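Local coordinates for agmatinase (Deinococcus radiodurans, PDB 1WOH), which probably hydrolyses agmatine to putrescine and urea, as a manganese-dependent agmatinase of the arginase (ureohydrolase) family, at residues 165-170 with 195-200; 4-9 with 15-20; 253-258 with 290-295; 106-111 with 129-134. One frame throughout, in Å; residues are numbered along the deposited sequence.

Contact 1: residues 165-170 with 195-200; sequences RACEAL and RARGHT
Cys167, near the end of helix 162-169, reaches into the corner between Arg197 and His199, two residues of the turn that follows helix 188-196. The tight part lies around its methylene. Cys167 CB sits over one face of the Arg197 guanidinium, displaced toward the rim, 3.4 Å from Arg197 NH2. The thiol lies deeper: with SG anti to the carbonyl carbon (chi1 -76°), it is directed at the edge of the buried His199 imidazole. Cys167 SG stands 4.9 Å from the centroid of the His199 ring and nearly in its plane, an edge-on sulfur-aromatic approach. Phe148 meets the same imidazole edge-to-face and also touches Arg197, while Leu173 and Ile176 of strand 173-181 pack on Cys167 and His199, respectively.

The outer side is looser. Arg197 is exposed, and its chain bends at chi3 to bring the guanidinium over the cysteine. Gly198 beside it, also exposed, ends the helix in a Schellman motif with positive phi. Beside Cys167 on its own helix, Arg165 grips the exposed Glu168 side-on.

The end of helix 162-169 is thus joined to the turn between helix 188-196 and strand 200-203, the outermost strand of the parallel sheet within the chain, by packing of a small thiol side chain against two flat nitrogen-bearing groups, with neither a hydrogen bond nor an ion pair spanning the two segments.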
loop_
_atom_site.group_PDB
_atom_site.type_symbol
_atom_site.label_atom_id
_atom_site.label_comp_id
_atom_site.label_asym_id
_atom_site.label_seq_id
_atom_site.Cartn_x
_atom_site.Cartn_y
_atom_site.Cartn_z
ATOM N N ARG A 165 23.949 12.744 25.060
ATOM C CA ARG A 165 25.260 12.832 24.424
ATOM C C ARG A 165 25.589 14.299 24.158
ATOM O O ARG A 165 26.720 14.738 24.344
ATOM C CB ARG A 165 25.271 12.068 23.098
ATOM C CG ARG A 165 25.116 10.554 23.222
ATOM C CD ARG A 165 26.361 9.923 23.851
ATOM N NE ARG A 165 26.331 9.956 25.308
ATOM C CZ ARG A 165 25.557 9.174 26.052
ATOM N NH1 ARG A 165 24.750 8.294 25.473
ATOM N NH2 ARG A 165 25.586 9.267 27.375
ATOM N N ALA A 166 24.584 15.054 23.724
ATOM C CA ALA A 166 24.773 16.469 23.435
ATOM C C ALA A 166 25.241 17.239 24.672
ATOM O O ALA A 166 26.220 17.992 24.617
ATOM C CB ALA A 166 23.465 17.073 22.896
ATOM N N CYS A 167 24.542 17.055 25.785
ATOM C CA CYS A 167 24.890 17.761 27.007
ATOM C C CYS A 167 26.278 17.435 27.519
ATOM O O CYS A 167 27.003 18.325 27.961
ATOM C CB CYS A 167 23.844 17.493 28.093
ATOM S SG CYS A 167 22.306 18.425 27.831
ATOM N N GLU A 168 26.671 16.170 27.457
ATOM C CA GLU A 168 27.997 15.825 27.937
ATOM C C GLU A 168 29.094 16.330 27.001
ATOM O O GLU A 168 30.238 16.503 27.414
ATOM C CB GLU A 168 28.118 14.312 28.178
ATOM C CG GLU A 168 27.516 13.431 27.121
ATOM C CD GLU A 168 27.728 11.952 27.414
ATOM O OE1 GLU A 168 27.247 11.465 28.461
ATOM O OE2 GLU A 168 28.383 11.279 26.594
ATOM N N ALA A 169 28.742 16.602 25.749
ATOM C CA ALA A 169 29.723 17.098 24.792
ATOM C C ALA A 169 29.725 18.625 24.688
ATOM O O ALA A 169 30.688 19.216 24.198
ATOM C CB ALA A 169 29.464 16.491 23.420
ATOM N N LEU A 170 28.660 19.261 25.167
ATOM C CA LEU A 170 28.540 20.715 25.078
ATOM C C LEU A 170 28.212 21.383 26.403
ATOM O O LEU A 170 27.042 21.530 26.765
ATOM C CB LEU A 170 27.460 21.072 24.053
ATOM C CG LEU A 170 27.717 20.508 22.655
ATOM C CD1 LEU A 170 26.418 20.446 21.857
ATOM C CD2 LEU A 170 28.753 21.371 21.956
ATOM N N ARG A 195 15.681 16.234 35.196
ATOM C CA ARG A 195 15.129 17.125 36.214
ATOM C C ARG A 195 16.233 17.673 37.120
ATOM O O ARG A 195 16.227 18.852 37.476
ATOM C CB ARG A 195 14.084 16.401 37.071
ATOM C CG ARG A 195 12.795 16.047 36.336
ATOM C CD ARG A 195 11.749 15.535 37.310
ATOM N NE ARG A 195 10.537 15.068 36.647
ATOM C CZ ARG A 195 9.701 15.849 35.969
ATOM N NH1 ARG A 195 9.940 17.151 35.854
ATOM N NH2 ARG A 195 8.615 15.325 35.414
ATOM N N ALA A 196 17.182 16.816 37.485
ATOM C CA ALA A 196 18.277 17.220 38.360
ATOM C C ALA A 196 19.200 18.251 37.705
ATOM O O ALA A 196 19.914 18.975 38.401
ATOM C CB ALA A 196 19.077 15.992 38.805
ATOM N N ARG A 197 19.179 18.310 36.373
ATOM C CA ARG A 197 19.988 19.260 35.603
ATOM C C ARG A 197 19.206 20.554 35.373
ATOM O O ARG A 197 19.701 21.481 34.724
ATOM C CB ARG A 197 20.360 18.690 34.229
ATOM C CG ARG A 197 21.346 17.551 34.236
ATOM C CD ARG A 197 21.639 17.106 32.813
ATOM N NE ARG A 197 22.327 18.136 32.040
ATOM C CZ ARG A 197 23.632 18.137 31.786
ATOM N NH1 ARG A 197 24.401 17.158 32.238
ATOM N NH2 ARG A 197 24.167 19.123 31.080
ATOM N N GLY A 198 17.977 20.596 35.876
ATOM C CA GLY A 198 17.157 21.783 35.717
ATOM C C GLY A 198 16.337 21.809 34.437
ATOM O O GLY A 198 15.648 22.795 34.163
ATOM N N HIS A 199 16.404 20.740 33.646
ATOM C CA HIS A 199 15.637 20.704 32.400
ATOM C C HIS A 199 14.145 20.794 32.712
ATOM O O HIS A 199 13.692 20.411 33.794
ATOM C CB HIS A 199 15.930 19.420 31.620
ATOM C CG HIS A 199 17.302 19.371 31.015
ATOM N ND1 HIS A 199 18.291 20.281 31.322
ATOM C CD2 HIS A 199 17.851 18.507 30.129
ATOM C CE1 HIS A 199 19.388 19.980 30.650
ATOM N NE2 HIS A 199 19.147 18.906 29.918
ATOM N N THR A 200 13.380 21.306 31.754
ATOM C CA THR A 200 11.940 21.457 31.925
ATOM C C THR A 200 11.202 20.386 31.136
ATOM O O THR A 200 11.369 20.261 29.925
ATOM C CB THR A 200 11.484 22.850 31.459
ATOM O OG1 THR A 200 12.216 23.847 32.182
ATOM C CG2 THR A 200 9.991 23.046 31.713
#

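Contact 2: residues 4-9 with 15-20; sequences PAHLPY and FARAPL
His6 and Arg17 mark the nearest approach of two irregular backbones, 9.7 Å from His6 CA to Arg17 CA, and segment 15-20 turns sharply there, with Ala16 and Arg17 both at positive phi and Ala18 N bonded to Phe15 O. Arg17 spans the gap. Its chain bends at chi3 (-89°), which swings the guanidinium so that one face lies under the His6 methylene, with His6 CB 3.5 Å from Arg17 NH2. The imidazole is inclined at 33° to the guanidinium plane. At the edge of the guanidinium, Leu7 O stands 3.1 Å from Arg17 NH2, and a water accepts from the same nitrogen while bonding weakly to His6 O. Arg17 NH1 is held by Gly10 O. Without the long arm, as with an alanine here, Gly10 O is likely to lose its guanidinium donor and a gap to open beneath the His6 methylene. Both segments belong to an irregular N-terminal arm, ahead of strand 31-36, that lies at subunit interfaces: Val86 and Leu88 of the second subunit pack on His6 and Leu7, and Asn153 of the third subunit on Leu7. Within the chain, Phe15 lies on helix 284-302, while Ala16 and Ala18 rest on Phe80 of strand 80-85.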
loop_
_atom_site.group_PDB
_atom_site.type_symbol
_atom_site.label_atom_id
_atom_site.label_comp_id
_atom_site.label_asym_id
_atom_site.label_seq_id
_atom_site.Cartn_x
_atom_site.Cartn_y
_atom_site.Cartn_z
ATOM N N PRO A 4 6.766 31.406 -16.077
ATOM C CA PRO A 4 6.023 30.245 -15.578
ATOM C C PRO A 4 6.763 29.517 -14.456
ATOM O O PRO A 4 7.994 29.441 -14.459
ATOM C CB PRO A 4 5.855 29.384 -16.828
ATOM C CG PRO A 4 7.104 29.680 -17.599
ATOM C CD PRO A 4 7.214 31.184 -17.465
ATOM N N ALA A 5 6.004 28.989 -13.501
ATOM C CA ALA A 5 6.574 28.273 -12.365
ATOM C C ALA A 5 6.132 26.813 -12.346
ATOM O O ALA A 5 4.979 26.498 -12.649
ATOM C CB ALA A 5 6.166 28.955 -11.062
ATOM N N HIS A 6 7.058 25.929 -11.986
ATOM C CA HIS A 6 6.776 24.498 -11.912
ATOM C C HIS A 6 5.625 24.207 -10.961
ATOM O O HIS A 6 5.364 24.971 -10.030
ATOM C CB HIS A 6 8.005 23.727 -11.406
ATOM C CG HIS A 6 9.004 23.392 -12.470
ATOM N ND1 HIS A 6 8.697 22.602 -13.558
ATOM C CD2 HIS A 6 10.312 23.718 -12.601
ATOM C CE1 HIS A 6 9.771 22.457 -14.312
ATOM N NE2 HIS A 6 10.766 23.124 -13.753
ATOM N N LEU A 7 4.933 23.101 -11.216
ATOM C CA LEU A 7 3.854 22.649 -10.350
ATOM C C LEU A 7 4.604 21.818 -9.312
ATOM O O LEU A 7 5.784 21.528 -9.495
ATOM C CB LEU A 7 2.870 21.763 -11.117
ATOM C CG LEU A 7 1.853 22.427 -12.052
ATOM C CD1 LEU A 7 0.844 23.215 -11.239
ATOM C CD2 LEU A 7 2.570 23.324 -13.038
ATOM N N PRO A 8 3.940 21.424 -8.215
ATOM C CA PRO A 8 4.611 20.625 -7.180
ATOM C C PRO A 8 5.321 19.365 -7.684
ATOM O O PRO A 8 6.365 18.981 -7.158
ATOM C CB PRO A 8 3.475 20.298 -6.213
ATOM C CG PRO A 8 2.604 21.507 -6.316
ATOM C CD PRO A 8 2.562 21.752 -7.810
ATOM N N TYR A 9 4.760 18.724 -8.705
ATOM C CA TYR A 9 5.353 17.503 -9.243
ATOM C C TYR A 9 6.450 17.733 -10.278
ATOM O O TYR A 9 7.012 16.777 -10.812
ATOM C CB TYR A 9 4.270 16.613 -9.851
ATOM C CG TYR A 9 3.343 17.332 -10.804
ATOM C CD1 TYR A 9 2.239 18.037 -10.331
ATOM C CD2 TYR A 9 3.564 17.302 -12.182
ATOM C CE1 TYR A 9 1.374 18.690 -11.203
ATOM C CE2 TYR A 9 2.703 17.954 -13.063
ATOM C CZ TYR A 9 1.610 18.644 -12.565
ATOM O OH TYR A 9 0.745 19.277 -13.427
ATOM N N PHE A 15 15.014 21.675 -1.178
ATOM C CA PHE A 15 14.152 22.259 -0.162
ATOM C C PHE A 15 13.691 23.665 -0.531
ATOM O O PHE A 15 14.509 24.550 -0.774
ATOM C CB PHE A 15 14.836 22.280 1.203
ATOM C CG PHE A 15 13.868 22.418 2.338
ATOM C CD1 PHE A 15 12.989 21.381 2.640
ATOM C CD2 PHE A 15 13.774 23.610 3.054
ATOM C CE1 PHE A 15 12.022 21.529 3.634
ATOM C CE2 PHE A 15 12.817 23.773 4.047
ATOM C CZ PHE A 15 11.933 22.731 4.340
ATOM N N ALA A 16 12.373 23.846 -0.577
ATOM C CA ALA A 16 11.761 25.129 -0.915
ATOM C C ALA A 16 12.178 25.577 -2.314
ATOM O O ALA A 16 12.134 26.766 -2.641
ATOM C CB ALA A 16 12.157 26.175 0.117
ATOM N N ARG A 17 12.573 24.608 -3.135
ATOM C CA ARG A 17 13.023 24.860 -4.502
ATOM C C ARG A 17 14.205 25.835 -4.516
ATOM O O ARG A 17 14.402 26.595 -5.465
ATOM C CB ARG A 17 11.860 25.395 -5.353
ATOM C CG ARG A 17 11.867 24.887 -6.793
ATOM C CD ARG A 17 10.721 25.457 -7.629
ATOM N NE ARG A 17 9.485 24.667 -7.596
ATOM C CZ ARG A 17 9.365 23.438 -8.091
ATOM N NH1 ARG A 17 10.407 22.836 -8.650
ATOM N NH2 ARG A 17 8.190 22.824 -8.068
ATOM N N ALA A 18 15.009 25.792 -3.459
ATOM C CA ALA A 18 16.171 26.662 -3.341
ATOM C C ALA A 18 17.338 26.164 -4.196
ATOM O O ALA A 18 17.412 24.985 -4.546
ATOM C CB ALA A 18 16.598 26.749 -1.879
ATOM N N PRO A 19 18.263 27.065 -4.552
ATOM C CA PRO A 19 19.418 26.671 -5.365
ATOM C C PRO A 19 20.283 25.671 -4.604
ATOM O O PRO A 19 20.386 25.737 -3.381
ATOM C CB PRO A 19 20.132 28.000 -5.612
ATOM C CG PRO A 19 19.778 28.806 -4.397
ATOM C CD PRO A 19 18.313 28.501 -4.227
ATOM N N LEU A 20 20.903 24.747 -5.329
ATOM C CA LEU A 20 21.741 23.735 -4.698
ATOM C C LEU A 20 23.158 24.251 -4.467
ATOM O O LEU A 20 23.739 24.904 -5.337
ATOM C CB LEU A 20 21.770 22.473 -5.567
ATOM C CG LEU A 20 22.579 21.269 -5.068
ATOM C CD1 LEU A 20 22.154 20.875 -3.655
ATOM C CD2 LEU A 20 22.375 20.110 -6.027
HETATM O O HOH W 1 5.689 24.051 -6.803
#

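Contact 3: residues 253-258 with 290-295; sequences QGMKIL and ARLVME
Met255 and Leu292 form the apolar centre of this helix pair, Met255 SD lying 3.6 Å from Leu292 CD1 as the two side chains run past each other in opposite directions. The other branch of the leucine serves the neighbouring turn: Leu292 CD2 meets Leu258 CD1 at 4.0 Å, the two side chains crossing at about a right angle. Bends at chi2 and chi3 bring the methionine sulfur up against Leu292 and Glu295, and its methyl CE against Glu295.

A second group of contacts is apolar against polar. Glu295 is fully extended, CG opposite the backbone N (chi1 -177°), and its carbon chain passes across the thioether at a slant, with Glu295 CG 3.7 Å from Met255 SD. Its carboxylate reaches the methionine too, Glu295 OE1 coming to 3.4 Å from Met255 CG.

The charged interactions bypass segment 253-258. Arg291 holds Glu295 side-on with two nitrogens converging on OE2; the shorter bond, from Arg291 NH2 to Glu295 OE2, is 3.0 Å. Tyr251 OH bonds the same oxygen, and Arg291 NH1 pairs with Glu245 of the third subunit. Replacing Glu295 by alanine is likely to deprive Arg291 and Tyr251 of their shared partner and uncover one flank of Met255.

The segment axes approach to 10.8 Å and cross at -25°. Strand 266-273 separates the two helices in sequence, and they pack side by side against the central parallel sheet, Leu258 on Phe226 and Leu292 on Val228 of strand 223-229.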
loop_
_atom_site.group_PDB
_atom_site.type_symbol
_atom_site.label_atom_id
_atom_site.label_comp_id
_atom_site.label_asym_id
_atom_site.label_seq_id
_atom_site.Cartn_x
_atom_site.Cartn_y
_atom_site.Cartn_z
ATOM N N GLN A 253 -1.259 23.096 17.769
ATOM C CA GLN A 253 -0.617 23.219 19.076
ATOM C C GLN A 253 0.902 23.250 18.950
ATOM O O GLN A 253 1.575 24.076 19.578
ATOM C CB GLN A 253 -1.027 22.059 19.973
ATOM C CG GLN A 253 -2.495 22.033 20.314
ATOM C CD GLN A 253 -2.853 20.787 21.080
ATOM O OE1 GLN A 253 -2.467 19.685 20.690
ATOM N NE2 GLN A 253 -3.598 20.948 22.176
ATOM N N GLY A 254 1.444 22.340 18.148
ATOM C CA GLY A 254 2.883 22.307 17.964
ATOM C C GLY A 254 3.362 23.627 17.388
ATOM O O GLY A 254 4.375 24.185 17.815
ATOM N N MET A 255 2.618 24.134 16.409
ATOM C CA MET A 255 2.957 25.390 15.752
ATOM C C MET A 255 2.855 26.589 16.698
ATOM O O MET A 255 3.655 27.523 16.609
ATOM C CB MET A 255 2.051 25.588 14.529
ATOM C CG MET A 255 2.578 26.579 13.499
ATOM S SD MET A 255 4.238 26.165 12.918
ATOM C CE MET A 255 5.159 27.518 13.638
ATOM N N LYS A 256 1.873 26.578 17.595
ATOM C CA LYS A 256 1.728 27.678 18.548
ATOM C C LYS A 256 2.933 27.706 19.491
ATOM O O LYS A 256 3.419 28.775 19.864
ATOM C CB LYS A 256 0.450 27.527 19.376
ATOM C CG LYS A 256 -0.826 27.853 18.627
ATOM C CD LYS A 256 -2.009 27.876 19.580
ATOM C CE LYS A 256 -3.290 28.291 18.876
ATOM N NZ LYS A 256 -3.708 27.293 17.852
ATOM N N ILE A 257 3.400 26.524 19.878
ATOM C CA ILE A 257 4.556 26.409 20.766
ATOM C C ILE A 257 5.796 26.969 20.076
ATOM O O ILE A 257 6.524 27.789 20.649
ATOM C CB ILE A 257 4.807 24.930 21.156
ATOM C CG1 ILE A 257 3.672 24.438 22.052
ATOM C CG2 ILE A 257 6.147 24.791 21.900
ATOM C CD1 ILE A 257 3.660 22.949 22.257
ATOM N N LEU A 258 6.036 26.535 18.841
ATOM C CA LEU A 258 7.193 27.019 18.100
ATOM C C LEU A 258 7.091 28.524 17.833
ATOM O O LEU A 258 8.071 29.253 17.964
ATOM C CB LEU A 258 7.330 26.269 16.774
ATOM C CG LEU A 258 7.592 24.759 16.933
ATOM C CD1 LEU A 258 7.404 24.047 15.594
ATOM C CD2 LEU A 258 9.001 24.532 17.481
ATOM N N ALA A 290 6.644 19.417 6.157
ATOM C CA ALA A 290 7.411 20.354 5.343
ATOM C C ALA A 290 6.798 21.737 5.584
ATOM O O ALA A 290 7.511 22.743 5.681
ATOM C CB ALA A 290 7.314 19.989 3.869
ATOM N N ARG A 291 5.470 21.785 5.688
ATOM C CA ARG A 291 4.798 23.056 5.932
ATOM C C ARG A 291 5.169 23.590 7.311
ATOM O O ARG A 291 5.362 24.792 7.492
ATOM C CB ARG A 291 3.277 22.909 5.847
ATOM C CG ARG A 291 2.586 24.253 6.039
ATOM C CD ARG A 291 1.099 24.146 6.280
ATOM N NE ARG A 291 0.695 25.141 7.270
ATOM C CZ ARG A 291 -0.546 25.579 7.437
ATOM N NH1 ARG A 291 -1.526 25.120 6.672
ATOM N NH2 ARG A 291 -0.806 26.465 8.390
ATOM N N LEU A 292 5.262 22.697 8.291
ATOM C CA LEU A 292 5.617 23.118 9.638
ATOM C C LEU A 292 6.965 23.827 9.616
ATOM O O LEU A 292 7.148 24.852 10.274
ATOM C CB LEU A 292 5.705 21.916 10.596
ATOM C CG LEU A 292 5.862 22.335 12.063
ATOM C CD1 LEU A 292 4.472 22.534 12.664
ATOM C CD2 LEU A 292 6.597 21.273 12.867
ATOM N N VAL A 293 7.918 23.279 8.866
ATOM C CA VAL A 293 9.238 23.896 8.799
ATOM C C VAL A 293 9.122 25.278 8.171
ATOM O O VAL A 293 9.671 26.255 8.695
ATOM C CB VAL A 293 10.235 23.046 7.973
ATOM C CG1 VAL A 293 11.538 23.811 7.781
ATOM C CG2 VAL A 293 10.520 21.722 8.697
ATOM N N MET A 294 8.392 25.366 7.062
ATOM C CA MET A 294 8.233 26.648 6.382
ATOM C C MET A 294 7.464 27.661 7.226
ATOM O O MET A 294 7.811 28.845 7.244
ATOM C CB MET A 294 7.531 26.470 5.025
ATOM C CG MET A 294 8.353 25.725 3.968
ATOM S SD MET A 294 10.068 26.261 3.827
ATOM C CE MET A 294 9.846 27.956 3.161
ATOM N N GLU A 295 6.424 27.209 7.919
ATOM C CA GLU A 295 5.658 28.122 8.752
ATOM C C GLU A 295 6.508 28.566 9.936
ATOM O O GLU A 295 6.448 29.723 10.358
ATOM C CB GLU A 295 4.364 27.475 9.253
ATOM C CG GLU A 295 3.502 28.439 10.076
ATOM C CD GLU A 295 2.098 27.922 10.325
ATOM O OE1 GLU A 295 1.323 28.610 11.021
ATOM O OE2 GLU A 295 1.767 26.829 9.828
#

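Contact 4: residues 106-111 with 129-134; sequences QVRGRC and RAFADV
Arg108 lies flat on the ring of Phe131, its guanidinium plane only 12° from that of the phenyl group, while its edge is turned toward oxygens of the same loop. The stack is offset: the centres of the Arg108 guanidinium and the Phe131 ring are 4.3 Å apart, and NE sits over the rim of the ring, giving an off-centre cation-pi contact. The aliphatic part of the arginine continues along the same face, with Arg108 CD 3.4 Å from Phe131 CE2. Bends at chi2 and chi3 (-68°) lay the chain along the ring.

The guanidinium edge carries the polar contacts. NH2 of Arg108 gives one bond to Ala130 O at 3.0 Å, in the carbonyl plane and on a lone pair, and another to Asp133 OD2 at 2.6 Å, which is also a salt bridge. Asp133 arrives from the opposite direction with its carboxylate turned 78° from the guanidinium, and OD2 is met on its syn side but out of the carboxylate plane. A weak bond runs from Arg108 NE to Ala130 O. At Arg108 NH1, Val134 CG2 comes to 3.6 Å. Stack and bonds together fix both the tilt and the rotation of the arginine head.

The loop partner is a type I turn, Phe131 to Val134, whose first and last carbonyls both receive the Asn172 amide. Tyr225 meets the Phe131 ring edge-to-face, and Pro114 and Phe116 of strand 114-118 lie against it. The contact joins the end of helix 93-108 to the loop that feeds strand 137-142 of the parallel sheet, in the alpha/beta fold of the arginase family.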
loop_
_atom_site.group_PDB
_atom_site.type_symbol
_atom_site.label_atom_id
_atom_site.label_comp_id
_atom_site.label_asym_id
_atom_site.label_seq_id
_atom_site.Cartn_x
_atom_site.Cartn_y
_atom_site.Cartn_z
ATOM N N GLN A 106 29.892 23.870 8.707
ATOM C CA GLN A 106 30.099 24.585 7.452
ATOM C C GLN A 106 28.831 25.296 6.997
ATOM O O GLN A 106 28.885 26.426 6.512
ATOM C CB GLN A 106 30.570 23.623 6.361
ATOM C CG GLN A 106 31.863 22.894 6.697
ATOM C CD GLN A 106 32.315 21.967 5.586
ATOM O OE1 GLN A 106 31.513 21.223 5.017
ATOM N NE2 GLN A 106 33.608 22.001 5.276
ATOM N N VAL A 107 27.692 24.632 7.145
ATOM C CA VAL A 107 26.423 25.223 6.748
ATOM C C VAL A 107 26.042 26.367 7.683
ATOM O O VAL A 107 25.585 27.425 7.240
ATOM C CB VAL A 107 25.303 24.157 6.728
ATOM C CG1 VAL A 107 23.928 24.830 6.629
ATOM C CG2 VAL A 107 25.522 23.228 5.546
ATOM N N ARG A 108 26.246 26.164 8.977
ATOM C CA ARG A 108 25.924 27.198 9.951
ATOM C C ARG A 108 26.681 28.497 9.664
ATOM O O ARG A 108 26.123 29.591 9.770
ATOM C CB ARG A 108 26.258 26.710 11.360
ATOM C CG ARG A 108 25.045 26.541 12.248
ATOM C CD ARG A 108 25.085 27.528 13.398
ATOM N NE ARG A 108 26.172 27.226 14.317
ATOM C CZ ARG A 108 26.546 28.004 15.328
ATOM N NH1 ARG A 108 25.921 29.150 15.561
ATOM N NH2 ARG A 108 27.546 27.630 16.112
ATOM N N GLY A 109 27.948 28.369 9.285
ATOM C CA GLY A 109 28.758 29.541 9.013
ATOM C C GLY A 109 28.431 30.300 7.743
ATOM O O GLY A 109 29.049 31.328 7.459
ATOM N N ARG A 110 27.465 29.814 6.974
ATOM C CA ARG A 110 27.107 30.479 5.731
ATOM C C ARG A 110 25.643 30.890 5.663
ATOM O O ARG A 110 25.165 31.321 4.617
ATOM C CB ARG A 110 27.454 29.577 4.544
ATOM C CG ARG A 110 28.952 29.300 4.391
ATOM C CD ARG A 110 29.199 28.196 3.383
ATOM N NE ARG A 110 30.619 27.966 3.106
ATOM C CZ ARG A 110 31.507 27.531 3.995
ATOM N NH1 ARG A 110 31.142 27.269 5.242
ATOM N NH2 ARG A 110 32.775 27.360 3.631
ATOM N N CYS A 111 24.926 30.758 6.773
ATOM C CA CYS A 111 23.524 31.151 6.793
ATOM C C CYS A 111 23.138 31.670 8.164
ATOM O O CYS A 111 23.916 31.589 9.114
ATOM C CB CYS A 111 22.620 29.972 6.415
ATOM S SG CYS A 111 22.476 28.677 7.679
ATOM N N ARG A 129 26.615 19.444 18.124
ATOM C CA ARG A 129 28.035 19.682 18.364
ATOM C C ARG A 129 28.539 20.873 17.554
ATOM O O ARG A 129 29.565 21.471 17.885
ATOM C CB ARG A 129 28.871 18.444 18.020
ATOM C CG ARG A 129 28.644 17.255 18.938
ATOM C CD ARG A 129 29.766 16.214 18.817
ATOM N NE ARG A 129 29.916 15.687 17.464
ATOM C CZ ARG A 129 30.684 14.646 17.153
ATOM N NH1 ARG A 129 31.373 14.020 18.102
ATOM N NH2 ARG A 129 30.769 14.226 15.899
ATOM N N ALA A 130 27.815 21.223 16.496
ATOM C CA ALA A 130 28.215 22.342 15.654
ATOM C C ALA A 130 27.857 23.696 16.263
ATOM O O ALA A 130 28.169 24.738 15.685
ATOM C CB ALA A 130 27.582 22.210 14.279
ATOM N N PHE A 131 27.207 23.681 17.423
ATOM C CA PHE A 131 26.800 24.914 18.097
ATOM C C PHE A 131 27.554 25.101 19.414
ATOM O O PHE A 131 27.044 25.698 20.360
ATOM C CB PHE A 131 25.291 24.893 18.370
ATOM C CG PHE A 131 24.449 24.854 17.124
ATOM C CD1 PHE A 131 24.395 23.705 16.334
ATOM C CD2 PHE A 131 23.720 25.973 16.731
ATOM C CE1 PHE A 131 23.623 23.672 15.168
ATOM C CE2 PHE A 131 22.943 25.955 15.569
ATOM C CZ PHE A 131 22.894 24.805 14.785
ATOM N N ALA A 132 28.776 24.591 19.470
ATOM C CA ALA A 132 29.580 24.700 20.681
ATOM C C ALA A 132 29.865 26.148 21.082
ATOM O O ALA A 132 30.044 26.442 22.264
ATOM C CB ALA A 132 30.892 23.942 20.499
ATOM N N ASP A 133 29.895 27.049 20.106
ATOM C CA ASP A 133 30.191 28.451 20.386
ATOM C C ASP A 133 28.986 29.316 20.734
ATOM O O ASP A 133 29.111 30.535 20.849
ATOM C CB ASP A 133 30.948 29.076 19.207
ATOM C CG ASP A 133 30.116 29.139 17.940
ATOM O OD1 ASP A 133 30.683 29.464 16.875
ATOM O OD2 ASP A 133 28.898 28.874 18.006
ATOM N N VAL A 134 27.820 28.697 20.897
ATOM C CA VAL A 134 26.616 29.448 21.246
ATOM C C VAL A 134 26.467 29.520 22.764
ATOM O O VAL A 134 26.244 28.508 23.432
ATOM C CB VAL A 134 25.349 28.797 20.638
ATOM C CG1 VAL A 134 24.112 29.576 21.056
ATOM C CG2 VAL A 134 25.465 28.756 19.124
#

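How the contacts relate
From the N terminus the four contacts follow one another in series, and none nests within or crosses another. Contact 2 closes a short loop of five intervening residues ahead of strand 31-36. Contact 4 spans strand 114-118 and helix 124-128; contact 1 then encloses strand 173-181, and contact 3, with the longest excursion, strand 266-273. Two pairs touch. Leu170 of contact 1 packs on Ala132 of contact 4, linking the end of helix 162-169, just past its last turn, to the loop before strand 137-142. Phe15 of contact 2 lies against Val293 and Met294 of contact 3, fastening the N-terminal arm to helix 284-302. Contacts 2 and 3 both meet the third subunit.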